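Local coordinates for probable acetyltransferase (Pseudomonas aeruginosa PAO1, PDB 2EUI), which probably transfers an acyl group, most likely acetyl from acetyl-CoA, to an acceptor as a member of the GNAT family, at the interface of chains A and B. Numbering follows the deposited sequence. Chains: chain A/B, Probable acetyltransferase.

Contact 1: the interface of chains A and B. Residues chain A 104, 115, 133-136; chain B 144-146.
One face of the A:Phe135 ring is covered by B:Leu146, whose methyl CD1 lies 3.7 Å from the ring centroid in a CH-pi contact, displaced toward the rim at CD1. At the ring's edge, in its plane, sit A:Ile133 CD1 from its own chain and the backbone N of B:Thr145 from the partner. The side chains of A:Phe135 and B:Leu146 cross at about a right angle: B:Leu146 CG is anti to its backbone N (chi1 -170°), which turns one methyl to the phenyl face and against A:Gly134 CA, while CD2 faces the aliphatic end of A:Lys104, at 4.0 Å from CE. Beside the ring's CB-CD2 side, B:Tyr144 touches with its CB, 3.6 Å from A:Phe135 CD2, and lays the CD2 edge of its phenol ring along the backbone of A:Arg136.

Backbone bonds hold these groups in register. A:Arg136 N donates to B:Thr145 O at 2.7 Å, and B:Thr145 N returns a bond to A:Arg136 O at 2.9 Å. From the opposite edge of the chain B strand, A:Met115 N, of a selenomethionine, donates to B:Leu146 O at 3.3 Å; the reverse bond from B:Leu146 N is weak. Strand 141-147 of chain B thus lies between strand 114-120 and the segment at A:Arg136, pairing antiparallel with both, so a strand of one chain is inserted into the other's sheet, with B:Leu146 between the A:Phe135 ring and the side chain of A:Lys104, which extends from helix 92-109.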
ATOM      1  N   LYS A 104      -3.971 -12.267   9.936  1.00 28.96           N
ATOM      2  CA  LYS A 104      -2.689 -12.098  10.613  1.00 29.86           C
ATOM      3  C   LYS A 104      -1.849 -13.369  10.520  1.00 30.22           C
ATOM      4  O   LYS A 104      -0.632 -13.305  10.321  1.00 29.86           O
ATOM      5  CB  LYS A 104      -2.887 -11.716  12.080  1.00 31.77           C
ATOM      6  CG  LYS A 104      -1.571 -11.475  12.797  1.00 34.97           C
ATOM      7  CD  LYS A 104      -1.730 -10.956  14.213  1.00 38.15           C
ATOM      8  CE  LYS A 104      -0.359 -10.940  14.900  1.00 41.06           C
ATOM      9  NZ  LYS A 104      -0.392 -10.510  16.331  1.00 43.91           N
HETATM   10  N   MSE A 115       2.388  -5.386   9.097  1.00 31.66           N
HETATM   11  CA  MSE A 115       1.093  -5.187   8.497  1.00 33.04           C
HETATM   12  C   MSE A 115       0.879  -3.718   8.776  1.00 34.27           C
HETATM   13  O   MSE A 115       1.222  -3.234   9.858  1.00 34.84           O
HETATM   14  CB  MSE A 115       0.017  -5.998   9.207  1.00 37.41           C
HETATM   15  CG  MSE A 115      -0.073  -7.458   8.810  1.00 41.94           C
HETATM   16 SE   MSE A 115      -1.614  -8.260   9.666  1.00 49.96          SE
HETATM   17  CE  MSE A 115      -2.914  -8.047   8.249  1.00 48.61           C
ATOM     18  N   ILE A 133      -6.188  -5.664  18.072  1.00 32.34           N
ATOM     19  CA  ILE A 133      -5.608  -6.827  17.426  1.00 33.54           C
ATOM     20  C   ILE A 133      -4.124  -6.623  17.181  1.00 35.50           C
ATOM     21  O   ILE A 133      -3.515  -7.326  16.372  1.00 34.79           O
ATOM     22  CB  ILE A 133      -6.308  -7.153  16.091  1.00 34.22           C
ATOM     23  CG1 ILE A 133      -6.035  -6.061  15.060  1.00 33.10           C
ATOM     24  CG2 ILE A 133      -7.817  -7.280  16.316  1.00 34.09           C
ATOM     25  CD1 ILE A 133      -6.623  -6.374  13.702  1.00 31.70           C
ATOM     26  N   GLY A 134      -3.543  -5.654  17.886  1.00 36.96           N
ATOM     27  CA  GLY A 134      -2.121  -5.400  17.747  1.00 36.77           C
ATOM     28  C   GLY A 134      -1.719  -4.012  17.293  1.00 37.46           C
ATOM     29  O   GLY A 134      -0.962  -3.335  17.984  1.00 38.35           O
ATOM     30  N   PHE A 135      -2.223  -3.593  16.134  1.00 36.47           N
ATOM     31  CA  PHE A 135      -1.900  -2.287  15.562  1.00 34.77           C
ATOM     32  C   PHE A 135      -1.614  -1.138  16.527  1.00 34.86           C
ATOM     33  O   PHE A 135      -2.308  -0.955  17.526  1.00 34.15           O
ATOM     34  CB  PHE A 135      -3.003  -1.851  14.594  1.00 32.28           C
ATOM     35  CG  PHE A 135      -2.988  -2.589  13.295  1.00 29.70           C
ATOM     36  CD1 PHE A 135      -3.872  -3.641  13.066  1.00 28.56           C
ATOM     37  CD2 PHE A 135      -2.062  -2.253  12.308  1.00 27.23           C
ATOM     38  CE1 PHE A 135      -3.830  -4.353  11.870  1.00 27.70           C
ATOM     39  CE2 PHE A 135      -2.003  -2.950  11.111  1.00 25.79           C
ATOM     40  CZ  PHE A 135      -2.886  -4.004  10.887  1.00 27.60           C
ATOM     41  N   ARG A 136      -0.579  -0.366  16.208  1.00 34.52           N
ATOM     42  CA  ARG A 136      -0.206   0.789  17.013  1.00 35.07           C
ATOM     43  C   ARG A 136       0.017   1.974  16.078  1.00 34.65           C
ATOM     44  O   ARG A 136       0.312   1.799  14.902  1.00 33.17           O
ATOM     45  CB  ARG A 136       1.068   0.515  17.823  1.00 35.80           C
ATOM     46  CG  ARG A 136       0.906  -0.511  18.934  1.00 38.28           C
ATOM     47  CD  ARG A 136       2.192  -0.662  19.750  1.00 40.73           C
ATOM     48  NE  ARG A 136       2.491   0.519  20.565  1.00 42.15           N
ATOM     49  CZ  ARG A 136       1.788   0.901  21.632  1.00 41.90           C
ATOM     50  NH1 ARG A 136       0.731   0.194  22.025  1.00 41.51           N
ATOM     51  NH2 ARG A 136       2.142   1.989  22.312  1.00 41.29           N
TER
ATOM     52  N   TYR B 144      -1.622   3.035  11.332  1.00 25.03           N
ATOM     53  CA  TYR B 144      -1.146   1.996  12.228  1.00 25.02           C
ATOM     54  C   TYR B 144      -0.209   0.966  11.591  1.00 26.11           C
ATOM     55  O   TYR B 144      -0.231   0.724  10.380  1.00 24.95           O
ATOM     56  CB  TYR B 144      -2.333   1.253  12.850  1.00 26.73           C
ATOM     57  CG  TYR B 144      -3.345   2.151  13.516  1.00 28.57           C
ATOM     58  CD1 TYR B 144      -4.334   2.788  12.772  1.00 29.85           C
ATOM     59  CD2 TYR B 144      -3.313   2.363  14.891  1.00 29.17           C
ATOM     60  CE1 TYR B 144      -5.271   3.615  13.390  1.00 32.67           C
ATOM     61  CE2 TYR B 144      -4.238   3.180  15.513  1.00 31.56           C
ATOM     62  CZ  TYR B 144      -5.214   3.802  14.761  1.00 32.99           C
ATOM     63  OH  TYR B 144      -6.133   4.610  15.380  1.00 35.89           O
ATOM     64  N   THR B 145       0.608   0.366  12.453  1.00 26.73           N
ATOM     65  CA  THR B 145       1.580  -0.652  12.095  1.00 26.01           C
ATOM     66  C   THR B 145       1.358  -1.757  13.109  1.00 28.12           C
ATOM     67  O   THR B 145       0.727  -1.549  14.147  1.00 28.74           O
ATOM     68  CB  THR B 145       3.027  -0.160  12.294  1.00 26.89           C
ATOM     69  OG1 THR B 145       3.077   1.265  12.147  1.00 28.53           O
ATOM     70  CG2 THR B 145       3.961  -0.809  11.281  1.00 26.00           C
ATOM     71  N   LEU B 146       1.899  -2.928  12.815  1.00 28.46           N
ATOM     72  CA  LEU B 146       1.778  -4.066  13.702  1.00 27.90           C
ATOM     73  C   LEU B 146       2.925  -5.004  13.346  1.00 29.08           C
ATOM     74  O   LEU B 146       2.885  -5.671  12.315  1.00 29.32           O
ATOM     75  CB  LEU B 146       0.431  -4.736  13.463  1.00 28.37           C
ATOM     76  CG  LEU B 146      -0.057  -5.820  14.416  1.00 28.52           C
ATOM     77  CD1 LEU B 146      -1.547  -5.994  14.225  1.00 27.51           C
ATOM     78  CD2 LEU B 146       0.678  -7.117  14.161  1.00 28.07           C
TER

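Contact 2: the interface of chains A and B. Residues chain A 72-73; chain B 18, 21-22, 25, 27, 82-83.
A:Leu73 packs against B:Met27 and B:Tyr21, reaching in between helix 11-24 and the loop that follows it, and buries 120 Å² of its own surface against chain B. Its CB lies near the selenium of B:Met27, a selenomethionine; the next atom, CG, packs 3.9 Å from B:Met27 CG, the two side chains meeting at a slant. At the fork, CD1 turns to the phenol end of B:Tyr21, 3.7 Å from CZ and also near OH and CE2, with the side chains almost perpendicular. The other methyl, CD2, points toward B:Tyr25, 4.2 Å from its CB.

The same residue's carbonyl is gripped by B:Arg22, whose side chain bends at chi3 (51°) to bring the guanidinium round to it. NE donates to A:Leu73 O at 2.8 Å from above the carbonyl plane, and NH2 adds a weak bond. A:Ser72 O lies at the edge of the guanidinium, in its plane, and B:Met27 CB lies over one face, toward its rim.

A:Ser72 sends its side chain off at about a right angle to that of A:Leu73, toward strand 76-86. Its CB sits 3.7 Å from B:Phe18 CZ, with OG at the edge of that ring. B:Asn82 ND2 donates to B:Asp83 OD1, which would help set the carboxylate's rotation. The other carboxylate oxygen, B:Asp83 OD2, accepts the A:Ser72 hydroxyl OG at 2.7 Å on its syn side, 24° out of the carboxylate plane.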
ATOM      1  N   SER A  72      11.504  -2.092   1.037  1.00 24.24           N
ATOM      2  CA  SER A  72      12.771  -2.123   0.306  1.00 25.57           C
ATOM      3  C   SER A  72      13.932  -2.246   1.280  1.00 24.99           C
ATOM      4  O   SER A  72      14.935  -2.894   0.986  1.00 25.55           O
ATOM      5  CB  SER A  72      12.941  -0.860  -0.550  1.00 26.78           C
ATOM      6  OG  SER A  72      11.997  -0.815  -1.607  1.00 27.28           O
ATOM      7  N   LEU A  73      13.777  -1.629   2.444  1.00 24.44           N
ATOM      8  CA  LEU A  73      14.798  -1.662   3.468  1.00 24.61           C
ATOM      9  C   LEU A  73      15.139  -3.069   3.947  1.00 25.30           C
ATOM     10  O   LEU A  73      16.295  -3.478   3.866  1.00 25.72           O
ATOM     11  CB  LEU A  73      14.367  -0.789   4.642  1.00 24.98           C
ATOM     12  CG  LEU A  73      15.035   0.584   4.715  1.00 25.65           C
ATOM     13  CD1 LEU A  73      15.155   1.182   3.332  1.00 26.25           C
ATOM     14  CD2 LEU A  73      14.248   1.490   5.644  1.00 24.80           C
TER
ATOM     15  N   PHE B  18      20.827   1.004  -5.275  1.00 22.78           N
ATOM     16  CA  PHE B  18      19.737   0.561  -4.420  1.00 23.05           C
ATOM     17  C   PHE B  18      20.340   0.092  -3.104  1.00 23.51           C
ATOM     18  O   PHE B  18      19.824   0.382  -2.025  1.00 23.42           O
ATOM     19  CB  PHE B  18      18.975  -0.586  -5.095  1.00 23.11           C
ATOM     20  CG  PHE B  18      17.773  -1.062  -4.325  1.00 22.94           C
ATOM     21  CD1 PHE B  18      16.750  -0.177  -3.989  1.00 23.93           C
ATOM     22  CD2 PHE B  18      17.656  -2.399  -3.942  1.00 23.79           C
ATOM     23  CE1 PHE B  18      15.621  -0.615  -3.286  1.00 24.33           C
ATOM     24  CE2 PHE B  18      16.533  -2.843  -3.240  1.00 24.72           C
ATOM     25  CZ  PHE B  18      15.512  -1.947  -2.912  1.00 23.71           C
ATOM     26  N   TYR B  21      21.418   2.833  -0.892  1.00 27.80           N
ATOM     27  CA  TYR B  21      20.262   3.467  -0.282  1.00 25.31           C
ATOM     28  C   TYR B  21      19.886   2.716   1.001  1.00 23.51           C
ATOM     29  O   TYR B  21      19.590   3.333   2.028  1.00 21.49           O
ATOM     30  CB  TYR B  21      19.115   3.477  -1.293  1.00 24.21           C
ATOM     31  CG  TYR B  21      17.739   3.484  -0.688  1.00 26.31           C
ATOM     32  CD1 TYR B  21      17.228   4.621  -0.071  1.00 26.48           C
ATOM     33  CD2 TYR B  21      16.954   2.334  -0.710  1.00 26.58           C
ATOM     34  CE1 TYR B  21      15.976   4.609   0.507  1.00 25.93           C
ATOM     35  CE2 TYR B  21      15.701   2.313  -0.135  1.00 26.72           C
ATOM     36  CZ  TYR B  21      15.216   3.451   0.470  1.00 26.62           C
ATOM     37  OH  TYR B  21      13.954   3.432   1.018  1.00 28.15           O
ATOM     38  N   ARG B  22      19.913   1.388   0.949  1.00 21.80           N
ATOM     39  CA  ARG B  22      19.588   0.594   2.124  1.00 22.29           C
ATOM     40  C   ARG B  22      20.679   0.759   3.184  1.00 24.58           C
ATOM     41  O   ARG B  22      20.387   0.922   4.377  1.00 24.41           O
ATOM     42  CB  ARG B  22      19.410  -0.881   1.746  1.00 20.40           C
ATOM     43  CG  ARG B  22      18.159  -1.138   0.900  1.00 21.37           C
ATOM     44  CD  ARG B  22      17.975  -2.607   0.498  1.00 22.14           C
ATOM     45  NE  ARG B  22      18.069  -3.504   1.648  1.00 24.14           N
ATOM     46  CZ  ARG B  22      19.189  -4.108   2.028  1.00 26.21           C
ATOM     47  NH1 ARG B  22      20.310  -3.926   1.344  1.00 27.79           N
ATOM     48  NH2 ARG B  22      19.199  -4.867   3.109  1.00 27.54           N
ATOM     49  N   TYR B  25      20.307   3.776   5.186  1.00 26.76           N
ATOM     50  CA  TYR B  25      19.336   3.734   6.261  1.00 27.17           C
ATOM     51  C   TYR B  25      19.645   2.710   7.339  1.00 27.05           C
ATOM     52  O   TYR B  25      18.750   2.268   8.044  1.00 27.18           O
ATOM     53  CB  TYR B  25      17.925   3.539   5.703  1.00 27.23           C
ATOM     54  CG  TYR B  25      17.358   4.817   5.132  1.00 27.08           C
ATOM     55  CD1 TYR B  25      16.719   5.752   5.948  1.00 27.03           C
ATOM     56  CD2 TYR B  25      17.518   5.125   3.781  1.00 28.43           C
ATOM     57  CE1 TYR B  25      16.257   6.969   5.429  1.00 27.16           C
ATOM     58  CE2 TYR B  25      17.065   6.334   3.255  1.00 28.26           C
ATOM     59  CZ  TYR B  25      16.439   7.249   4.082  1.00 27.76           C
ATOM     60  OH  TYR B  25      16.023   8.441   3.544  1.00 27.87           O
HETATM   61  N   MSE B  27      20.995  -0.478   7.091  1.00 26.44           N
HETATM   62  CA  MSE B  27      20.627  -1.841   6.784  1.00 27.82           C
HETATM   63  C   MSE B  27      21.847  -2.643   6.328  1.00 29.25           C
HETATM   64  O   MSE B  27      22.866  -2.087   5.909  1.00 28.33           O
HETATM   65  CB  MSE B  27      19.551  -1.831   5.697  1.00 29.42           C
HETATM   66  CG  MSE B  27      18.385  -0.890   5.993  1.00 31.94           C
HETATM   67 SE   MSE B  27      17.339  -1.441   7.517  1.00 38.17          SE
HETATM   68  CE  MSE B  27      17.466   0.155   8.558  1.00 32.87           C
ATOM     69  N   ASN B  82       7.833   4.937  -1.617  1.00 22.38           N
ATOM     70  CA  ASN B  82       8.595   4.228  -0.609  1.00 21.67           C
ATOM     71  C   ASN B  82      10.077   4.564  -0.522  1.00 21.63           C
ATOM     72  O   ASN B  82      10.611   4.675   0.569  1.00 19.77           O
ATOM     73  CB  ASN B  82       8.439   2.733  -0.845  1.00 20.75           C
ATOM     74  CG  ASN B  82       8.551   1.943   0.415  1.00 23.30           C
ATOM     75  OD1 ASN B  82       7.691   2.045   1.286  1.00 25.81           O
ATOM     76  ND2 ASN B  82       9.615   1.148   0.535  1.00 24.11           N
ATOM     77  N   ASP B  83      10.747   4.686  -1.667  1.00 23.16           N
ATOM     78  CA  ASP B  83      12.171   4.984  -1.670  1.00 24.42           C
ATOM     79  C   ASP B  83      12.554   6.037  -2.676  1.00 25.83           C
ATOM     80  O   ASP B  83      12.021   6.060  -3.781  1.00 27.94           O
ATOM     81  CB  ASP B  83      13.000   3.754  -2.020  1.00 24.00           C
ATOM     82  CG  ASP B  83      12.296   2.467  -1.723  1.00 26.31           C
ATOM     83  OD1 ASP B  83      11.854   2.291  -0.566  1.00 26.16           O
ATOM     84  OD2 ASP B  83      12.201   1.624  -2.652  1.00 26.89           O
TER

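About 22 Å separates the centres of contact 1 and contact 2, measured over their C-alpha atoms, and the two have no residue in common. Contact 1 joins strand 141-147 of chain B to chain A by backbone pairing; contact 2 instead has the turn between strands 60-71 and 76-86 of chain A held by side chains of chain B. Each chain therefore both gives and receives a projecting segment. Two-fold symmetry repeats both contacts with the chains exchanged, so each contact occurs twice across the interface, consistent with a dimeric protein.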